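Side-chain contacts in peptidoglycan-binding domain 1 (Burkholderia, PDB 5NM7), which probably binds bacterial peptidoglycan through one domain and cleaves its glycan strands with a lysozyme-like N-acetylmuramidase domain, acting as a phage endolysin: residues S15-Q18 and R19-A23; R73-D77 and A78-R82; L87-D90 and L91-R95; M203-S206 and E207-L211. One frame throughout, in Å; residues are numbered along the deposited sequence.

Interaction 1. Residues S15-Q18 and R19-A23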
loop_
_atom_site.group_PDB
_atom_site.type_symbol
_atom_site.label_atom_id
_atom_site.label_comp_id
_atom_site.label_asym_id
_atom_site.label_seq_id
_atom_site.Cartn_x
_atom_site.Cartn_y
_atom_site.Cartn_z
ATOM N N SER A 15 -5.066 18.717 19.451
ATOM C CA SER A 15 -5.498 20.120 19.391
ATOM C C SER A 15 -4.653 20.864 18.363
ATOM O O SER A 15 -5.183 21.710 17.666
ATOM C CB SER A 15 -5.525 20.795 20.772
ATOM O OG SER A 15 -4.389 20.489 21.483
ATOM N N TYR A 16 -3.361 20.532 18.253
ATOM C CA TYR A 16 -2.502 21.104 17.222
ATOM C C TYR A 16 -3.043 20.774 15.824
ATOM O O TYR A 16 -3.238 21.650 14.999
ATOM C CB TYR A 16 -1.062 20.632 17.376
ATOM C CG TYR A 16 -0.142 21.236 16.347
ATOM C CD1 TYR A 16 0.204 22.593 16.413
ATOM C CD2 TYR A 16 0.342 20.486 15.279
ATOM C CE1 TYR A 16 1.031 23.174 15.457
ATOM C CE2 TYR A 16 1.176 21.058 14.320
ATOM C CZ TYR A 16 1.505 22.408 14.417
ATOM O OH TYR A 16 2.325 22.978 13.477
ATOM N N LEU A 17 -3.404 19.512 15.605
ATOM C CA LEU A 17 -4.059 19.145 14.338
ATOM C C LEU A 17 -5.320 19.954 14.071
ATOM O O LEU A 17 -5.530 20.454 12.959
ATOM C CB LEU A 17 -4.412 17.647 14.338
ATOM C CG LEU A 17 -5.161 17.127 13.119
ATOM C CD1 LEU A 17 -4.287 17.144 11.863
ATOM C CD2 LEU A 17 -5.629 15.711 13.429
ATOM N N GLN A 18 -6.175 20.080 15.074
ATOM C CA GLN A 18 -7.446 20.784 14.920
ATOM C C GLN A 18 -7.192 22.257 14.521
ATOM O O GLN A 18 -7.821 22.792 13.609
ATOM C CB GLN A 18 -8.249 20.703 16.193
ATOM C CG GLN A 18 -8.799 19.308 16.468
ATOM C CD GLN A 18 -9.337 19.114 17.861
ATOM O OE1 GLN A 18 -8.876 19.728 18.831
ATOM N NE2 GLN A 18 -10.314 18.237 17.980
ATOM N N ARG A 19 -6.225 22.888 15.181
ATOM C CA ARG A 19 -5.827 24.266 14.795
ATOM C C ARG A 19 -5.346 24.364 13.355
ATOM O O ARG A 19 -5.728 25.306 12.642
ATOM C CB ARG A 19 -4.769 24.812 15.751
ATOM C CG ARG A 19 -5.360 25.086 17.120
ATOM C CD ARG A 19 -4.482 25.934 18.020
ATOM N NE ARG A 19 -5.318 26.388 19.139
ATOM C CZ ARG A 19 -5.355 25.841 20.358
ATOM N NH1 ARG A 19 -4.559 24.824 20.690
ATOM N NH2 ARG A 19 -6.199 26.334 21.267
ATOM N N GLN A 20 -4.543 23.388 12.912
ATOM C CA GLN A 20 -4.037 23.356 11.533
ATOM C C GLN A 20 -5.187 23.164 10.535
ATOM O O GLN A 20 -5.238 23.839 9.508
ATOM C CB GLN A 20 -2.975 22.277 11.363
ATOM C CG GLN A 20 -1.669 22.442 12.115
ATOM C CD GLN A 20 -0.914 23.669 11.634
ATOM O OE1 GLN A 20 -0.098 23.584 10.693
ATOM N NE2 GLN A 20 -1.212 24.788 12.191
ATOM N N LEU A 21 -6.122 22.277 10.863
ATOM C CA LEU A 21 -7.305 22.095 10.024
ATOM C C LEU A 21 -8.135 23.369 9.931
ATOM O O LEU A 21 -8.639 23.707 8.858
ATOM C CB LEU A 21 -8.161 20.934 10.524
ATOM C CG LEU A 21 -7.463 19.560 10.436
ATOM C CD1 LEU A 21 -8.181 18.546 11.300
ATOM C CD2 LEU A 21 -7.416 19.080 8.981
ATOM N N ILE A 22 -8.282 24.070 11.050
ATOM C CA ILE A 22 -9.006 25.368 11.066
ATOM C C ILE A 22 -8.266 26.413 10.221
ATOM O O ILE A 22 -8.907 27.127 9.463
ATOM C CB ILE A 22 -9.269 25.871 12.507
ATOM C CG1 ILE A 22 -10.242 24.943 13.247
ATOM C CG2 ILE A 22 -9.901 27.263 12.507
ATOM C CD1 ILE A 22 -10.114 24.966 14.744
ATOM N N ALA A 23 -6.944 26.473 10.330
ATOM C CA ALA A 23 -6.108 27.347 9.494
ATOM C C ALA A 23 -6.271 27.048 8.003
ATOM O O ALA A 23 -6.222 27.953 7.175
ATOM C CB ALA A 23 -4.655 27.229 9.897
#

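Interaction 2. Residues R73-D77 and A78-R82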
loop_
_atom_site.group_PDB
_atom_site.type_symbol
_atom_site.label_atom_id
_atom_site.label_comp_id
_atom_site.label_asym_id
_atom_site.label_seq_id
_atom_site.Cartn_x
_atom_site.Cartn_y
_atom_site.Cartn_z
ATOM N N ARG A 73 4.292 11.817 -6.606
ATOM C CA ARG A 73 4.394 10.323 -6.580
ATOM C C ARG A 73 3.312 9.690 -5.707
ATOM O O ARG A 73 3.132 8.450 -5.738
ATOM C CB ARG A 73 5.742 9.880 -6.026
ATOM C CG ARG A 73 6.910 10.166 -6.964
ATOM C CD ARG A 73 8.242 9.839 -6.304
ATOM N NE ARG A 73 8.664 10.921 -5.414
ATOM C CZ ARG A 73 9.264 10.791 -4.221
ATOM N NH1 ARG A 73 9.515 9.605 -3.660
ATOM N NH2 ARG A 73 9.602 11.896 -3.552
ATOM N N HIS A 74 2.669 10.484 -4.854
ATOM C CA HIS A 74 1.701 9.902 -3.898
ATOM C C HIS A 74 0.349 9.667 -4.515
ATOM O O HIS A 74 -0.133 10.408 -5.360
ATOM C CB HIS A 74 1.584 10.775 -2.647
ATOM C CG HIS A 74 2.835 10.771 -1.840
ATOM N ND1 HIS A 74 3.061 11.645 -0.802
ATOM C CD2 HIS A 74 3.934 9.981 -1.916
ATOM C CE1 HIS A 74 4.244 11.386 -0.267
ATOM N NE2 HIS A 74 4.788 10.376 -0.917
ATOM N N LEU A 75 -0.289 8.602 -4.029
ATOM C CA LEU A 75 -1.617 8.257 -4.461
ATOM C C LEU A 75 -2.610 9.341 -4.095
ATOM O O LEU A 75 -2.503 9.968 -3.042
ATOM C CB LEU A 75 -2.032 6.928 -3.788
ATOM C CG LEU A 75 -3.024 6.050 -4.505
ATOM C CD1 LEU A 75 -2.415 5.526 -5.810
ATOM C CD2 LEU A 75 -3.469 4.905 -3.611
ATOM N N THR A 76 -3.584 9.555 -4.970
ATOM C CA THR A 76 -4.709 10.483 -4.736
ATOM C C THR A 76 -6.064 9.760 -4.660
ATOM O O THR A 76 -6.176 8.625 -5.095
ATOM C CB THR A 76 -4.769 11.524 -5.857
ATOM O OG1 THR A 76 -5.258 10.905 -7.063
ATOM C CG2 THR A 76 -3.381 12.155 -6.143
ATOM N N ASP A 77 -7.099 10.447 -4.172
ATOM C CA ASP A 77 -8.483 9.945 -4.220
ATOM C C ASP A 77 -8.881 9.509 -5.614
ATOM O O ASP A 77 -9.529 8.467 -5.790
ATOM C CB ASP A 77 -9.510 11.009 -3.803
ATOM C CG ASP A 77 -9.796 11.003 -2.350
ATOM O OD1 ASP A 77 -9.386 10.048 -1.636
ATOM O OD2 ASP A 77 -10.454 11.984 -1.910
ATOM N N ALA A 78 -8.489 10.316 -6.605
ATOM C CA ALA A 78 -8.849 10.048 -7.987
ATOM C C ALA A 78 -8.245 8.741 -8.474
ATOM O O ALA A 78 -8.876 8.039 -9.276
ATOM C CB ALA A 78 -8.439 11.180 -8.911
ATOM N N ASP A 79 -7.035 8.411 -8.030
ATOM C CA ASP A 79 -6.473 7.100 -8.347
ATOM C C ASP A 79 -7.331 5.968 -7.798
ATOM O O ASP A 79 -7.456 4.925 -8.453
ATOM C CB ASP A 79 -5.053 6.940 -7.816
ATOM C CG ASP A 79 -4.086 7.933 -8.413
ATOM O OD1 ASP A 79 -4.130 8.142 -9.669
ATOM O OD2 ASP A 79 -3.293 8.500 -7.626
ATOM N N LEU A 80 -7.882 6.139 -6.594
ATOM C CA LEU A 80 -8.743 5.086 -6.012
ATOM C C LEU A 80 -10.029 4.945 -6.794
ATOM O O LEU A 80 -10.510 3.814 -7.003
ATOM C CB LEU A 80 -9.042 5.349 -4.524
ATOM C CG LEU A 80 -7.775 5.298 -3.649
ATOM C CD1 LEU A 80 -8.161 5.576 -2.195
ATOM C CD2 LEU A 80 -7.023 3.989 -3.745
ATOM N N GLN A 81 -10.600 6.072 -7.237
ATOM C CA GLN A 81 -11.788 6.020 -8.090
ATOM C C GLN A 81 -11.485 5.302 -9.389
ATOM O O GLN A 81 -12.266 4.420 -9.822
ATOM C CB GLN A 81 -12.373 7.407 -8.366
ATOM C CG GLN A 81 -13.642 7.391 -9.229
ATOM C CD GLN A 81 -14.814 6.701 -8.551
ATOM O OE1 GLN A 81 -15.372 7.228 -7.605
ATOM N NE2 GLN A 81 -15.207 5.530 -9.048
ATOM N N ARG A 82 -10.331 5.589 -9.991
ATOM C CA ARG A 82 -9.948 4.872 -11.214
ATOM C C ARG A 82 -9.804 3.366 -10.981
ATOM O O ARG A 82 -10.244 2.552 -11.826
ATOM C CB ARG A 82 -8.697 5.466 -11.850
ATOM C CG ARG A 82 -8.997 6.744 -12.585
ATOM C CD ARG A 82 -7.758 7.294 -13.239
ATOM N NE ARG A 82 -6.776 7.907 -12.314
ATOM C CZ ARG A 82 -6.782 9.206 -11.933
ATOM N NH1 ARG A 82 -7.704 10.076 -12.369
ATOM N NH2 ARG A 82 -5.826 9.660 -11.122
HETATM O O HOH W 1 -1.171 9.887 -8.543
HETATM O O HOH W 2 -4.900 11.928 -9.388
#

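Interaction 3. Residues L87-D90 and L91-R95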
loop_
_atom_site.group_PDB
_atom_site.type_symbol
_atom_site.label_atom_id
_atom_site.label_comp_id
_atom_site.label_asym_id
_atom_site.label_seq_id
_atom_site.Cartn_x
_atom_site.Cartn_y
_atom_site.Cartn_z
ATOM N N LEU A 87 -11.763 -2.244 -11.537
ATOM C CA LEU A 87 -12.133 -3.493 -10.885
ATOM C C LEU A 87 -13.621 -3.790 -10.906
ATOM O O LEU A 87 -14.002 -4.931 -10.644
ATOM C CB LEU A 87 -11.656 -3.480 -9.419
ATOM C CG LEU A 87 -10.137 -3.453 -9.227
ATOM C CD1 LEU A 87 -9.818 -3.040 -7.817
ATOM C CD2 LEU A 87 -9.543 -4.795 -9.510
ATOM N N GLN A 88 -14.441 -2.773 -11.193
ATOM C CA GLN A 88 -15.900 -2.839 -11.021
ATOM C C GLN A 88 -16.236 -3.243 -9.584
ATOM O O GLN A 88 -17.006 -4.170 -9.315
ATOM C CB GLN A 88 -16.553 -3.773 -12.069
ATOM C CG GLN A 88 -16.361 -3.296 -13.495
ATOM C CD GLN A 88 -17.176 -2.062 -13.801
ATOM O OE1 GLN A 88 -18.414 -2.081 -13.692
ATOM N NE2 GLN A 88 -16.486 -0.939 -14.052
ATOM N N VAL A 89 -15.583 -2.549 -8.654
ATOM C CA VAL A 89 -15.746 -2.757 -7.223
ATOM C C VAL A 89 -16.227 -1.415 -6.666
ATOM O O VAL A 89 -15.856 -0.348 -7.150
ATOM C CB VAL A 89 -14.401 -3.220 -6.608
ATOM C CG1 VAL A 89 -14.411 -3.161 -5.083
ATOM C CG2 VAL A 89 -14.030 -4.632 -7.069
ATOM N N ASP A 90 -17.091 -1.489 -5.659
ATOM C CA ASP A 90 -17.624 -0.336 -4.980
ATOM C C ASP A 90 -16.421 0.496 -4.459
ATOM O O ASP A 90 -15.438 -0.054 -3.967
ATOM C CB ASP A 90 -18.586 -0.816 -3.860
ATOM C CG ASP A 90 -19.969 -1.339 -4.405
ATOM O OD1 ASP A 90 -20.364 -1.073 -5.568
ATOM O OD2 ASP A 90 -20.682 -2.011 -3.636
ATOM N N LEU A 91 -16.480 1.799 -4.648
ATOM C CA LEU A 91 -15.370 2.686 -4.266
ATOM C C LEU A 91 -15.017 2.509 -2.787
ATOM O O LEU A 91 -13.825 2.448 -2.432
ATOM C CB LEU A 91 -15.702 4.150 -4.550
ATOM C CG LEU A 91 -14.665 5.163 -4.030
ATOM C CD1 LEU A 91 -13.296 4.933 -4.669
ATOM C CD2 LEU A 91 -15.137 6.591 -4.254
ATOM N N ALA A 92 -16.041 2.368 -1.937
ATOM C CA ALA A 92 -15.813 2.153 -0.511
ATOM C C ALA A 92 -14.981 0.901 -0.253
ATOM O O ALA A 92 -14.180 0.851 0.682
ATOM C CB ALA A 92 -17.130 2.074 0.245
ATOM N N ALA A 93 -15.185 -0.147 -1.070
ATOM C CA ALA A 93 -14.384 -1.348 -0.936
ATOM C C ALA A 93 -12.928 -1.129 -1.319
ATOM O O ALA A 93 -12.015 -1.668 -0.666
ATOM C CB ALA A 93 -14.979 -2.520 -1.741
ATOM N N VAL A 94 -12.709 -0.339 -2.357
ATOM C CA VAL A 94 -11.343 0.027 -2.789
ATOM C C VAL A 94 -10.655 0.890 -1.748
ATOM O O VAL A 94 -9.506 0.652 -1.423
ATOM C CB VAL A 94 -11.340 0.725 -4.158
ATOM C CG1 VAL A 94 -9.963 1.265 -4.501
ATOM C CG2 VAL A 94 -11.788 -0.268 -5.232
ATOM N N ARG A 95 -11.381 1.850 -1.202
ATOM C CA ARG A 95 -10.856 2.637 -0.101
ATOM C C ARG A 95 -10.494 1.796 1.103
ATOM O O ARG A 95 -9.427 1.983 1.701
ATOM C CB ARG A 95 -11.863 3.691 0.330
ATOM C CG ARG A 95 -12.109 4.772 -0.693
ATOM C CD ARG A 95 -12.926 5.861 0.005
ATOM N NE ARG A 95 -13.233 6.997 -0.847
ATOM C CZ ARG A 95 -12.380 7.969 -1.209
ATOM N NH1 ARG A 95 -11.094 7.969 -0.825
ATOM N NH2 ARG A 95 -12.824 8.961 -1.971
#

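Interaction 4. Residues M203-S206 and E207-L211. With GLY (glycine), chain E.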
loop_
_atom_site.group_PDB
_atom_site.type_symbol
_atom_site.label_atom_id
_atom_site.label_comp_id
_atom_site.label_asym_id
_atom_site.label_seq_id
_atom_site.Cartn_x
_atom_site.Cartn_y
_atom_site.Cartn_z
ATOM N N MET A 203 7.032 0.658 -11.176
ATOM C CA MET A 203 6.962 0.715 -9.713
ATOM C C MET A 203 7.756 1.917 -9.187
ATOM O O MET A 203 7.455 2.456 -8.148
ATOM C CB MET A 203 7.478 -0.551 -9.062
ATOM C CG MET A 203 6.756 -1.849 -9.428
ATOM S SD MET A 203 5.001 -1.782 -8.974
ATOM C CE MET A 203 4.248 -1.362 -10.490
ATOM N N LYS A 204 8.811 2.291 -9.899
ATOM C CA LYS A 204 9.631 3.456 -9.504
ATOM C C LYS A 204 9.017 4.824 -9.787
ATOM O O LYS A 204 9.487 5.819 -9.226
ATOM C CB LYS A 204 10.986 3.331 -10.203
ATOM C CG LYS A 204 11.846 2.187 -9.747
ATOM C CD LYS A 204 13.111 2.078 -10.603
ATOM C CE LYS A 204 14.078 1.110 -9.948
ATOM N NZ LYS A 204 15.218 0.857 -10.858
ATOM N N VAL A 205 7.987 4.896 -10.632
ATOM C CA VAL A 205 7.411 6.145 -11.079
ATOM C C VAL A 205 6.496 6.751 -10.028
ATOM O O VAL A 205 6.629 7.919 -9.655
ATOM C CB VAL A 205 6.639 5.961 -12.401
ATOM C CG1 VAL A 205 5.817 7.202 -12.770
ATOM C CG2 VAL A 205 7.620 5.627 -13.523
ATOM N N SER A 206 5.532 5.976 -9.526
ATOM C CA SER A 206 4.533 6.571 -8.647
ATOM C C SER A 206 3.735 5.509 -7.918
ATOM O O SER A 206 3.732 4.333 -8.315
ATOM C CB SER A 206 3.545 7.407 -9.429
ATOM O OG SER A 206 2.760 6.592 -10.296
ATOM N N GLU A 207 3.064 5.954 -6.857
ATOM C CA GLU A 207 2.159 5.048 -6.128
ATOM C C GLU A 207 0.979 4.648 -7.008
ATOM O O GLU A 207 0.453 3.534 -6.875
ATOM C CB GLU A 207 1.654 5.690 -4.864
ATOM C CG GLU A 207 2.748 5.757 -3.816
ATOM C CD GLU A 207 2.272 6.322 -2.489
ATOM O OE1 GLU A 207 1.096 6.742 -2.416
ATOM O OE2 GLU A 207 3.095 6.334 -1.543
ATOM N N ALA A 208 0.561 5.539 -7.897
ATOM C CA ALA A 208 -0.478 5.189 -8.872
ATOM C C ALA A 208 -0.112 3.956 -9.706
ATOM O O ALA A 208 -0.945 3.090 -9.928
ATOM C CB ALA A 208 -0.795 6.386 -9.759
ATOM N N GLU A 209 1.151 3.873 -10.159
ATOM C CA GLU A 209 1.601 2.702 -10.880
ATOM C C GLU A 209 1.631 1.468 -9.991
ATOM O O GLU A 209 1.327 0.372 -10.435
ATOM C CB GLU A 209 2.977 2.922 -11.518
ATOM C CG GLU A 209 2.945 3.912 -12.670
ATOM C CD GLU A 209 2.176 3.380 -13.896
ATOM O OE1 GLU A 209 2.148 2.156 -14.091
ATOM O OE2 GLU A 209 1.616 4.170 -14.692
ATOM N N GLN A 210 1.976 1.663 -8.728
ATOM C CA GLN A 210 2.013 0.570 -7.765
ATOM C C GLN A 210 0.606 0.037 -7.499
ATOM O O GLN A 210 0.424 -1.171 -7.393
ATOM C CB GLN A 210 2.659 1.059 -6.497
ATOM C CG GLN A 210 4.105 1.414 -6.726
ATOM C CD GLN A 210 4.745 2.011 -5.491
ATOM O OE1 GLN A 210 4.133 2.083 -4.435
ATOM N NE2 GLN A 210 6.002 2.393 -5.618
ATOM N N LEU A 211 -0.353 0.940 -7.396
ATOM C CA LEU A 211 -1.785 0.558 -7.293
ATOM C C LEU A 211 -2.255 -0.146 -8.573
ATOM O O LEU A 211 -3.029 -1.089 -8.491
ATOM C CB LEU A 211 -2.678 1.746 -7.052
ATOM C CG LEU A 211 -4.210 1.542 -7.012
ATOM C CD1 LEU A 211 -4.624 0.586 -5.910
ATOM C CD2 LEU A 211 -4.890 2.876 -6.849
HETATM N N GLY E . -5.780 1.811 -11.927
HETATM C CA GLY E . -5.143 2.283 -10.649
HETATM C C GLY E . -4.265 3.490 -10.863
HETATM O O GLY E . -4.219 3.949 -11.999
HETATM O OXT GLY E . -3.621 4.052 -9.946
#

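Interaction 1. Residues S15-Q18 and R19-A23
Leu21 N donates to Leu17 O at 2.8 Å, and the same four-residue step is repeated from Arg19 N to Ser15 O (2.9 Å), Gln20 N to Tyr16 O and Ile22 N to Gln18 O. Four successive carbonyls are thus satisfied in a regular alpha-helix, and side chains one turn apart come into contact, among them Tyr16 and Gln20. CG of Gln20 sits over one face of the Tyr16 ring, 4.1 Å from the ring centroid and 20° off its normal, a CH-pi contact. The bend of Gln20 beyond CG (chi2 -64°) then lays its amide almost flat against the phenol, the two planes 10° apart, with OE1 of Gln20 3.7 Å from OH of Tyr16. That hydroxyl is hydrogen-bonded to Tyr2 OH.

The helix, 12-23, opens the small helical fold of the peptidoglycan-binding domain and packs on helices 36-48 and 59-67. Gln18 faces elsewhere: its amide is held by Asp31, Ala32 and Thr38, and it lines a pocket that holds a glycine molecule. On the face turned to the other helices, Leu17 CG touches Leu21 CD1 at 3.8 Å, and Leu65 lies against both leucines.

Arg19 runs back along the helix toward Ser15 and also touches Ile30. Its chain is extended from CG to NE, starting with CG 3.4 Å from Ser15 O and ending with NH1 4.1 Å from Ser15 CB; the guanidinium approaches that carbon at a slant. Ser15 OG turns instead to Ala12 O.

Interaction 2. Residues R73-D77 and A78-R82
Thr76 is still extended (psi 166°) where the chain enters helix 77-87, and the first turn brings Asp79 back to it. The result is a worked example of the capping box, in which two side chains and two backbone amides answer each other at a helix N terminus. Thr76 OG1, placed between its own backbone N and carbonyl carbon (chi1 73°), accepts from Asp79 N at 3.2 Å. In return Thr76 N donates to Asp79 OD2 at 2.9 Å, a nearly straight bond that arrives on the anti side of the oxygen, somewhat out of the carboxylate plane.

The other oxygen is used as well. Arg82 NH2 forms a salt bridge to Asp79 OD1 at 2.7 Å; the oxygen lies in the guanidinium plane, whereas the nitrogen stands above the plane of the carboxylate. A water joins Arg82 NH2, from 3.0 Å, to Thr76 OG1, so the cap and the arginine are linked twice.

Next to the polar cap lies a hydrophobic staple: Leu75 CD2 meets Leu80 CD2 at 3.7 Å, the two side chains at about a right angle, while Leu75 CD1 rests on Asp79 CB. Both leucines touch Asn98 of helix 91-101 and Leu211 of helix 207-219, and Asp79 borders a glycine-binding pocket beside Ala208 of the latter helix.

Interaction 3. Residues L87-D90 and L91-R95
The peptide carbonyl of Asp90 is the flat group on which this turn pivots: Val94 N donates to its oxygen from within the carbonyl plane at 3.2 Å, and Ala93 N adds a weak, strongly bent bond (123° at the hydrogen). The carboxylate of Asp90 takes no part in this. Although Asp90 occupies the N-cap position of helix 91-101, its side chain makes no capping bond and instead forms a salt bridge with Lys231.

The side-chain contacts across the turn are apolar. Val89 precedes the N-cap and reaches over the first turn to Val94 as a hydrophobic staple, CG1 of Val89 lying 3.9 Å from CG2 of Val94. With CG1 anti to the backbone N (chi1 167°), the same methyl is pressed on Ala93 CB at 3.4 Å, tighter than ordinary van der Waals contact. The preceding helix, 77-87, ends in a Schellman motif with Gln88, of positive phi, as its C-prime residue; the two helix-end motifs follow directly in the chain. Leu87, the last residue of that helix, approaches more loosely, its CD1 4.3 Å from Val94 CG2, and packs on Leu225 of helix 222-229 and on Val215 and Val218 of helix 207-219.

Interaction 4. Residues M203-S206 and E207-L211
Gln210 has CG anti to its carbonyl carbon (chi1 -65°), and the extended chain beyond (chi2 175°) carries the amide across the helix break to Met203 O; the chain of Met203 in turn folds over at chi2 (-60°) to lay its sulfur against the glutamine. The amide grips the end of the preceding helix: NE2 of Gln210 donates to Met203 O at 2.9 Å, almost straight, with the acceptor in the amide plane and the nitrogen in the carbonyl plane. Gln210 NE2 also binds Gly106 O and its OE1 receives Ala180 N, so both sides of the buried amide are engaged and its rotation is fixed. Met203 SD packs against the start of the glutamine chain, 4.0 Å from Gln210 CG, and CE extends to within 3.4 Å of Glu209 O.

Ser206 separates helix 196-205 from helix 207-219 and caps the second. Its OG accepts from Glu209 N at 3.2 Å, and its carbonyl oxygen receives Gln210 N, also at 3.2 Å. Unlike a full capping box, the arrangement has no return bond from Glu209, whose CG merely packs 3.6 Å from Ser206 OG.

Next to the cap, the first turn of the helix borders a bound glycine. Ala208 O lies 2.8 Å from OXT of the glycine and Leu211 CD2 3.5 Å from the same atom, and Glu212 is hydrogen-bonded to this ligand. Glu207, pointing elsewhere, joins Lys60, Leu75 N and Gly106 N, while Ala208 and Leu211 pack on helix 77-87 through Asp79, Leu80 and Ala83.

From the N terminus the four contacts come in series, each between adjoining segments, and none nests or crosses. Interaction 1 lies within the first helix of the peptidoglycan-binding domain and stands apart, its centre about 25 Å from that of interaction 2. Interactions 2, 3 and 4 are all helix starts. Interaction 2 closes the turn into helix 77-87 and interaction 3 the turn from there into helix 91-101; Asp77 OD1 and Arg95 NH1 tie them by a salt bridge of 2.8 Å. Interaction 4, far along the chain, returns to 73-77: Arg73 O and Leu75 N meet Glu207, joining the loop between helices 59-67 and 77-87 to helix 207-219.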